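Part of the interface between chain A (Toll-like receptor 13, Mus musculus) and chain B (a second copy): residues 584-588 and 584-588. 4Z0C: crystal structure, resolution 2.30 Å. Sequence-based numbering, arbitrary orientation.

Chain A 584-588: GTKDG
Chain B (584-588) GTKDG

Two copies of the same stretch, residues 584-588 of chains A and B, meet around Lys A586 and Lys B586, whose CA atoms are the nearest CA pair across the stretches, 5.9 Å apart. The contact is small, burying 196 Å² over both sides, and almost symmetric: each contact has a counterpart with the chains exchanged; the glycines at 584 and 588 touch nothing across the gap. Each chain runs from a glycine with positive phi (84/20 at Gly A584, 85/21 at Gly B584) through a threonine near -75/-30 to a lysine that again has positive phi (78/-7 at Lys A586, 80/-3 at Lys B586), then an extended aspartate (-151/79 and -155/81) and Gly A588 (3/-97) or Gly B588 (7/-101). End to end, the stretches run neither parallel nor antiparallel.

The lysines cover the most surface. Both point CA-to-CB toward the other stretch, bringing Lys A586 CB within 3.9 Å of Lys B586 CB, while their ends lead away. Their rotamers match, m, t, t, p, with chi1 near -67°. Each aliphatic chain thereby passes the opposing backbone and aspartate: Lys B586 CD sits 4.1 Å from Thr A585 O, and Lys A586 CD 4.4 Å from Thr B585 O, loose approaches of a methylene carbon to a carbonyl oxygen.

Asp A587 and Asp B587, both chi1 p (60° and 52°), also point toward the other stretch. Asp B587 OD1 lies 3.9 Å from Lys A586 CD, and Asp A587 OD1 4.2 Å from Lys B586 CD; the carboxylates meet the lysine chains at carbon, without a salt bridge, and both OD1 atoms are hydrogen-bonded elsewhere in the structure.

No hydrogen bond joins the stretches. The tightest approach, Lys A586 O to Lys B586 O at 2.9 Å, pairs two acceptors whose like partial charges repel; it is tolerated, not attractive. Thr A585 and Thr B585, both chi1 p, point away.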

# COMPACT_ATOMS: atom_id res chain seq x y z
N GLY A 584 -1.88 10.23 13.85
CA GLY A 584 -2.24 8.91 13.37
C GLY A 584 -1.19 7.82 13.50
O GLY A 584 -1.28 6.83 12.79
N THR A 585 -0.19 7.97 14.38
CA THR A 585 0.72 6.86 14.66
C THR A 585 0.03 5.81 15.54
O THR A 585 0.39 4.65 15.51
CB THR A 585 2.06 7.31 15.27
OG1 THR A 585 1.90 7.61 16.67
CG2 THR A 585 2.61 8.52 14.51
N LYS A 586 -0.90 6.27 16.37
CA LYS A 586 -1.87 5.39 17.02
C LYS A 586 -1.44 4.57 18.24
O LYS A 586 -2.28 3.94 18.86
CB LYS A 586 -2.57 4.47 16.02
CG LYS A 586 -3.48 5.17 15.02
CD LYS A 586 -4.48 4.18 14.42
CE LYS A 586 -5.14 4.69 13.14
NZ LYS A 586 -4.29 4.50 11.91
N ASP A 587 -0.16 4.53 18.60
CA ASP A 587 0.14 4.05 19.96
C ASP A 587 1.40 4.64 20.57
O ASP A 587 2.45 3.99 20.64
CB ASP A 587 0.07 2.52 20.13
CG ASP A 587 1.02 1.79 19.24
OD1 ASP A 587 1.54 2.43 18.31
OD2 ASP A 587 1.21 0.57 19.45
N GLY A 588 1.22 5.87 21.04
CA GLY A 588 2.23 6.72 21.64
C GLY A 588 3.68 6.33 21.73
O GLY A 588 4.45 6.51 20.78
N GLY B 584 -3.44 -5.64 15.97
CA GLY B 584 -2.86 -4.53 15.26
C GLY B 584 -3.83 -3.53 14.69
O GLY B 584 -3.44 -2.80 13.78
N THR B 585 -5.06 -3.46 15.20
CA THR B 585 -5.99 -2.39 14.81
C THR B 585 -5.60 -1.06 15.46
O THR B 585 -5.86 -0.02 14.89
CB THR B 585 -7.46 -2.69 15.14
OG1 THR B 585 -7.72 -2.46 16.54
CG2 THR B 585 -7.83 -4.11 14.76
N LYS B 586 -5.00 -1.14 16.64
CA LYS B 586 -4.31 -0.00 17.28
C LYS B 586 -5.10 1.10 18.03
O LYS B 586 -4.47 2.01 18.56
CB LYS B 586 -3.33 0.68 16.31
CG LYS B 586 -2.12 -0.14 15.91
CD LYS B 586 -1.05 0.81 15.38
CE LYS B 586 0.00 0.09 14.57
NZ LYS B 586 -0.50 -0.14 13.19
N ASP B 587 -6.43 1.05 18.05
CA ASP B 587 -7.18 1.89 19.00
C ASP B 587 -8.57 1.46 19.44
O ASP B 587 -9.58 2.03 19.00
CB ASP B 587 -7.17 3.39 18.65
CG ASP B 587 -7.59 3.64 17.25
OD1 ASP B 587 -7.49 2.69 16.45
OD2 ASP B 587 -8.03 4.78 16.96
N GLY B 588 -8.57 0.53 20.39
CA GLY B 588 -9.74 -0.13 20.94
C GLY B 588 -11.08 0.12 20.30
O GLY B 588 -11.36 -0.46 19.24